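Local atomic coordinates of putative phosphatase (Bacteroides thetaiotaomicron, PDB entry 3KYA), a protein that is a putative phosphatase of unproven function that binds zinc ions and carries an IPT/TIG domain beside a probable beta-propeller. Residues 304-316 with 326-338. Numbering follows the deposited sequence.
Sequences FTIADPSWEFQIF and FGVINNHYFMRSD. With EDO (1,2-ethanediol), chain I.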
loop_
_atom_site.group_PDB
_atom_site.type_symbol
_atom_site.label_atom_id
_atom_site.label_comp_id
_atom_site.label_asym_id
_atom_site.label_seq_id
_atom_site.Cartn_x
_atom_site.Cartn_y
_atom_site.Cartn_z
ATOM N N PHE A 304 -28.902 -9.329 -18.875
ATOM C CA PHE A 304 -28.457 -8.066 -19.441
ATOM C C PHE A 304 -27.342 -8.303 -20.449
ATOM O O PHE A 304 -26.884 -9.453 -20.638
ATOM C CB PHE A 304 -27.947 -7.131 -18.325
ATOM C CG PHE A 304 -27.118 -7.838 -17.262
ATOM C CD1 PHE A 304 -25.837 -8.293 -17.536
ATOM C CD2 PHE A 304 -27.624 -8.022 -15.985
ATOM C CE1 PHE A 304 -25.078 -8.945 -16.553
ATOM C CE2 PHE A 304 -26.879 -8.677 -15.004
ATOM C CZ PHE A 304 -25.602 -9.137 -15.293
ATOM N N THR A 305 -26.957 -7.217 -21.119
ATOM C CA THR A 305 -25.779 -7.148 -21.968
ATOM C C THR A 305 -24.858 -6.254 -21.135
ATOM O O THR A 305 -25.312 -5.226 -20.628
ATOM C CB THR A 305 -26.081 -6.559 -23.345
ATOM O OG1 THR A 305 -26.807 -5.331 -23.201
ATOM C CG2 THR A 305 -26.922 -7.539 -24.171
ATOM N N ILE A 306 -23.585 -6.602 -20.972
ATOM C CA ILE A 306 -22.732 -5.802 -20.078
ATOM C C ILE A 306 -22.209 -4.471 -20.641
ATOM O O ILE A 306 -21.955 -3.561 -19.873
ATOM C CB ILE A 306 -21.548 -6.639 -19.480
ATOM C CG1 ILE A 306 -20.436 -6.898 -20.507
ATOM C CG2 ILE A 306 -22.099 -7.945 -18.866
ATOM C CD1 ILE A 306 -19.205 -7.669 -19.929
ATOM N N ALA A 307 -22.041 -4.382 -21.960
ATOM C CA ALA A 307 -21.511 -3.193 -22.622
ATOM C C ALA A 307 -21.944 -3.147 -24.093
ATOM O O ALA A 307 -23.135 -3.201 -24.386
ATOM C CB ALA A 307 -19.989 -3.152 -22.501
ATOM N N ASP A 308 -20.975 -3.092 -25.002
ATOM C CA ASP A 308 -21.236 -3.025 -26.440
ATOM C C ASP A 308 -21.044 -4.376 -27.115
ATOM O O ASP A 308 -20.608 -5.328 -26.471
ATOM C CB ASP A 308 -20.300 -1.996 -27.045
ATOM C CG ASP A 308 -20.552 -0.636 -26.500
ATOM O OD1 ASP A 308 -21.693 -0.141 -26.683
ATOM O OD2 ASP A 308 -19.610 -0.075 -25.900
ATOM N N PRO A 309 -21.398 -4.475 -28.406
ATOM C CA PRO A 309 -21.229 -5.760 -29.087
ATOM C C PRO A 309 -19.774 -6.179 -29.232
ATOM O O PRO A 309 -18.874 -5.336 -29.170
ATOM C CB PRO A 309 -21.835 -5.502 -30.475
ATOM C CG PRO A 309 -22.804 -4.405 -30.254
ATOM C CD PRO A 309 -22.183 -3.531 -29.220
ATOM N N SER A 310 -19.564 -7.474 -29.429
ATOM C CA SER A 310 -18.238 -8.044 -29.609
ATOM C C SER A 310 -17.397 -7.855 -28.341
ATOM O O SER A 310 -16.293 -7.319 -28.391
ATOM C CB SER A 310 -17.560 -7.440 -30.843
ATOM O OG SER A 310 -18.336 -7.714 -32.009
ATOM N N TRP A 311 -17.953 -8.312 -27.218
ATOM C CA TRP A 311 -17.343 -8.149 -25.908
ATOM C C TRP A 311 -16.951 -9.536 -25.398
ATOM O O TRP A 311 -17.819 -10.365 -25.113
ATOM C CB TRP A 311 -18.344 -7.476 -24.964
ATOM C CG TRP A 311 -17.788 -6.227 -24.298
ATOM C CD1 TRP A 311 -17.559 -6.014 -22.960
ATOM C CD2 TRP A 311 -17.376 -5.025 -24.967
ATOM N NE1 TRP A 311 -17.049 -4.747 -22.767
ATOM C CE2 TRP A 311 -16.911 -4.132 -23.982
ATOM C CE3 TRP A 311 -17.342 -4.627 -26.313
ATOM C CZ2 TRP A 311 -16.434 -2.855 -24.297
ATOM C CZ3 TRP A 311 -16.868 -3.356 -26.626
ATOM C CH2 TRP A 311 -16.426 -2.487 -25.623
ATOM N N GLU A 312 -15.649 -9.794 -25.331
ATOM C CA GLU A 312 -15.130 -11.095 -24.905
ATOM C C GLU A 312 -14.834 -11.072 -23.418
ATOM O O GLU A 312 -13.948 -10.327 -22.984
ATOM C CB GLU A 312 -13.854 -11.414 -25.675
ATOM C CG GLU A 312 -13.342 -12.832 -25.438
ATOM C CD GLU A 312 -12.005 -13.103 -26.081
ATOM O OE1 GLU A 312 -11.412 -12.195 -26.699
ATOM O OE2 GLU A 312 -11.536 -14.250 -25.972
ATOM N N PHE A 313 -15.523 -11.901 -22.632
ATOM C CA PHE A 313 -15.309 -11.860 -21.177
ATOM C C PHE A 313 -15.661 -13.119 -20.417
ATOM O O PHE A 313 -16.446 -13.944 -20.880
ATOM C CB PHE A 313 -16.093 -10.681 -20.548
ATOM C CG PHE A 313 -17.597 -10.826 -20.597
ATOM C CD1 PHE A 313 -18.323 -10.391 -21.706
ATOM C CD2 PHE A 313 -18.295 -11.363 -19.523
ATOM C CE1 PHE A 313 -19.711 -10.512 -21.747
ATOM C CE2 PHE A 313 -19.692 -11.488 -19.558
ATOM C CZ PHE A 313 -20.394 -11.066 -20.677
ATOM N N GLN A 314 -15.069 -13.226 -19.225
ATOM C CA GLN A 314 -15.347 -14.301 -18.289
ATOM C C GLN A 314 -15.839 -13.727 -16.959
ATOM O O GLN A 314 -15.648 -12.536 -16.666
ATOM C CB GLN A 314 -14.125 -15.208 -18.092
ATOM C CG GLN A 314 -13.766 -15.924 -19.366
ATOM C CD GLN A 314 -12.752 -17.019 -19.172
ATOM O OE1 GLN A 314 -11.809 -16.896 -18.378
ATOM N NE2 GLN A 314 -12.939 -18.113 -19.906
ATOM N N ILE A 315 -16.498 -14.588 -16.182
ATOM C CA ILE A 315 -17.140 -14.221 -14.926
ATOM C C ILE A 315 -16.429 -14.898 -13.757
ATOM O O ILE A 315 -16.295 -16.138 -13.730
ATOM C CB ILE A 315 -18.623 -14.649 -14.945
ATOM C CG1 ILE A 315 -19.340 -14.061 -16.173
ATOM C CG2 ILE A 315 -19.338 -14.245 -13.661
ATOM C CD1 ILE A 315 -20.753 -14.629 -16.385
ATOM N N PHE A 316 -15.985 -14.086 -12.802
ATOM C CA PHE A 316 -15.278 -14.560 -11.604
ATOM C C PHE A 316 -16.082 -14.139 -10.386
ATOM O O PHE A 316 -16.207 -12.937 -10.086
ATOM C CB PHE A 316 -13.846 -13.999 -11.560
ATOM C CG PHE A 316 -13.093 -14.208 -12.838
ATOM C CD1 PHE A 316 -12.577 -15.455 -13.163
ATOM C CD2 PHE A 316 -12.910 -13.159 -13.733
ATOM C CE1 PHE A 316 -11.921 -15.660 -14.354
ATOM C CE2 PHE A 316 -12.227 -13.357 -14.925
ATOM C CZ PHE A 316 -11.732 -14.610 -15.239
ATOM N N PHE A 326 -16.331 -9.139 -13.942
ATOM C CA PHE A 326 -16.382 -9.583 -15.326
ATOM C C PHE A 326 -15.105 -9.076 -15.996
ATOM O O PHE A 326 -14.918 -7.861 -16.139
ATOM C CB PHE A 326 -17.615 -9.061 -16.087
ATOM C CG PHE A 326 -18.942 -9.401 -15.453
ATOM C CD1 PHE A 326 -19.107 -10.534 -14.677
ATOM C CD2 PHE A 326 -20.052 -8.635 -15.720
ATOM C CE1 PHE A 326 -20.351 -10.853 -14.129
ATOM C CE2 PHE A 326 -21.297 -8.966 -15.177
ATOM C CZ PHE A 326 -21.430 -10.069 -14.379
ATOM N N GLY A 327 -14.228 -9.997 -16.392
ATOM C CA GLY A 327 -12.966 -9.641 -17.032
ATOM C C GLY A 327 -13.125 -9.549 -18.538
ATOM O O GLY A 327 -13.294 -10.578 -19.204
ATOM N N VAL A 328 -13.072 -8.326 -19.067
ATOM C CA VAL A 328 -13.244 -8.071 -20.505
ATOM C C VAL A 328 -11.874 -8.217 -21.168
ATOM O O VAL A 328 -11.080 -7.287 -21.236
ATOM C CB VAL A 328 -13.913 -6.701 -20.776
ATOM C CG1 VAL A 328 -14.275 -6.566 -22.244
ATOM C CG2 VAL A 328 -15.173 -6.547 -19.934
ATOM N N ILE A 329 -11.605 -9.447 -21.605
ATOM C CA ILE A 329 -10.341 -9.855 -22.209
ATOM C C ILE A 329 -9.893 -8.985 -23.380
ATOM O O ILE A 329 -8.740 -8.543 -23.428
ATOM C CB ILE A 329 -10.465 -11.329 -22.717
ATOM C CG1 ILE A 329 -10.747 -12.288 -21.557
ATOM C CG2 ILE A 329 -9.210 -11.762 -23.482
ATOM C CD1 ILE A 329 -11.266 -13.675 -22.042
ATOM N N ASN A 330 -10.810 -8.714 -24.304
ATOM C CA ASN A 330 -10.458 -7.971 -25.512
ATOM C C ASN A 330 -10.523 -6.441 -25.405
ATOM O O ASN A 330 -10.103 -5.755 -26.332
ATOM C CB ASN A 330 -11.296 -8.454 -26.719
ATOM C CG ASN A 330 -12.785 -8.115 -26.614
ATOM O OD1 ASN A 330 -13.332 -7.920 -25.537
ATOM N ND2 ASN A 330 -13.456 -8.100 -27.762
ATOM N N ASN A 331 -11.012 -5.908 -24.286
ATOM C CA ASN A 331 -11.114 -4.452 -24.126
ATOM C C ASN A 331 -10.437 -3.861 -22.880
ATOM O O ASN A 331 -10.588 -2.678 -22.572
ATOM C CB ASN A 331 -12.574 -4.021 -24.309
ATOM C CG ASN A 331 -12.992 -4.053 -25.778
ATOM O OD1 ASN A 331 -12.411 -3.347 -26.614
ATOM N ND2 ASN A 331 -14.008 -4.846 -26.094
ATOM N N HIS A 332 -9.685 -4.710 -22.182
ATOM C CA HIS A 332 -8.731 -4.311 -21.146
ATOM C C HIS A 332 -9.245 -3.686 -19.847
ATOM O O HIS A 332 -8.622 -2.784 -19.298
ATOM C CB HIS A 332 -7.671 -3.412 -21.827
ATOM C CG HIS A 332 -7.310 -3.881 -23.203
ATOM N ND1 HIS A 332 -6.675 -5.086 -23.433
ATOM C CD2 HIS A 332 -7.549 -3.341 -24.422
ATOM C CE1 HIS A 332 -6.535 -5.262 -24.738
ATOM N NE2 HIS A 332 -7.053 -4.215 -25.360
ATOM N N TYR A 333 -10.346 -4.219 -19.323
ATOM C CA TYR A 333 -10.873 -3.785 -18.027
ATOM C C TYR A 333 -11.762 -4.850 -17.369
ATOM O O TYR A 333 -12.136 -5.838 -18.004
ATOM C CB TYR A 333 -11.632 -2.438 -18.149
ATOM C CG TYR A 333 -12.971 -2.491 -18.886
ATOM C CD1 TYR A 333 -13.033 -2.748 -20.248
ATOM C CD2 TYR A 333 -14.168 -2.235 -18.223
ATOM C CE1 TYR A 333 -14.261 -2.785 -20.926
ATOM C CE2 TYR A 333 -15.393 -2.272 -18.890
ATOM C CZ TYR A 333 -15.430 -2.539 -20.242
ATOM O OH TYR A 333 -16.641 -2.574 -20.905
ATOM N N PHE A 334 -12.051 -4.643 -16.084
ATOM C CA PHE A 334 -12.987 -5.446 -15.311
ATOM C C PHE A 334 -14.184 -4.594 -14.881
ATOM O O PHE A 334 -14.030 -3.404 -14.514
ATOM C CB PHE A 334 -12.369 -6.022 -14.000
ATOM C CG PHE A 334 -11.431 -7.177 -14.192
ATOM C CD1 PHE A 334 -10.085 -6.963 -14.424
ATOM C CD2 PHE A 334 -11.885 -8.493 -14.055
ATOM C CE1 PHE A 334 -9.215 -8.043 -14.605
ATOM C CE2 PHE A 334 -11.024 -9.559 -14.239
ATOM C CZ PHE A 334 -9.687 -9.326 -14.499
HETATM N N MSE A 335 -15.361 -5.210 -14.930
HETATM C CA MSE A 335 -16.584 -4.639 -14.410
HETATM C C MSE A 335 -16.935 -5.419 -13.135
HETATM O O MSE A 335 -16.444 -6.539 -12.925
HETATM C CB MSE A 335 -17.721 -4.728 -15.430
HETATM C CG MSE A 335 -17.430 -4.047 -16.766
HETATM SE SE MSE A 335 -18.959 -4.057 -17.962
HETATM C CE MSE A 335 -20.009 -2.696 -17.068
ATOM N N ARG A 336 -17.754 -4.815 -12.281
ATOM C CA ARG A 336 -18.206 -5.432 -11.051
ATOM C C ARG A 336 -19.720 -5.502 -11.062
ATOM O O ARG A 336 -20.389 -4.551 -11.467
ATOM C CB ARG A 336 -17.733 -4.654 -9.837
ATOM C CG ARG A 336 -18.056 -5.278 -8.472
ATOM C CD ARG A 336 -17.499 -4.372 -7.365
ATOM N NE ARG A 336 -17.625 -4.890 -5.998
ATOM C CZ ARG A 336 -18.766 -4.951 -5.319
ATOM N NH1 ARG A 336 -19.899 -4.580 -5.888
ATOM N NH2 ARG A 336 -18.788 -5.410 -4.080
ATOM N N SER A 337 -20.247 -6.628 -10.593
ATOM C CA SER A 337 -21.680 -6.844 -10.507
ATOM C C SER A 337 -22.086 -7.332 -9.106
ATOM O O SER A 337 -21.508 -8.301 -8.596
ATOM C CB SER A 337 -22.077 -7.862 -11.585
ATOM O OG SER A 337 -23.436 -8.223 -11.520
ATOM N N ASP A 338 -23.064 -6.668 -8.490
ATOM C CA ASP A 338 -23.599 -7.092 -7.190
ATOM C C ASP A 338 -24.640 -8.210 -7.367
ATOM O O ASP A 338 -25.328 -8.272 -8.385
ATOM C CB ASP A 338 -24.212 -5.916 -6.436
ATOM C CG ASP A 338 -23.166 -4.958 -5.910
ATOM O OD1 ASP A 338 -22.385 -5.376 -5.022
ATOM O OD2 ASP A 338 -23.117 -3.797 -6.375
HETATM C C1 EDO I . -21.529 -1.423 -3.091
HETATM O O1 EDO I . -22.363 -2.568 -2.905
HETATM C C2 EDO I . -20.659 -1.624 -4.316
HETATM O O2 EDO I . -21.449 -1.974 -5.453
HETATM O O HOH W 1 -14.703 -5.118 -29.116
#
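The Trp311 indole is sandwiched between the side-chain amide of Asn331 on one face and Ala307 CB on the opposite face. The setting is a four-stranded antiparallel sheet, one of a ring of similar sheets consistent with a beta-propeller blade. Strand 313-316 is an outermost strand of this sheet and pairs antiparallel with strand 326-328 in a beta hairpin; residues 304-312 lead in from the preceding sheet. Asn331 ND2 sits 3.3 Å from Trp311 CZ3, with ring and amide planes 28° apart. At the ring edge, Trp311 NE1 donates to Tyr333 OH at 2.9 Å, close to the indole plane. Val328 CG1 lies over the pyrrole part, 3.4 Å from Trp311 CD1. With an alanine here, Tyr333 OH would probably lose this donor and the Asn331 amide the ring it lies on. Asn330 ND2 donates to Ser310 O and its OD1 accepts from Glu312 N, both donors standing above the plane of the carbonyl they meet. The Glu312 side chain runs extended past Ile329, and its OE2 forms a salt bridge with Arg189. Gln314 and Gly327 form an antiparallel hydrogen-bonded pair, each N-H donating to the other's carbonyl oxygen. Deeper in, Ile315 CG2 meets the edge of Phe326 at CE1, 3.6 Å away.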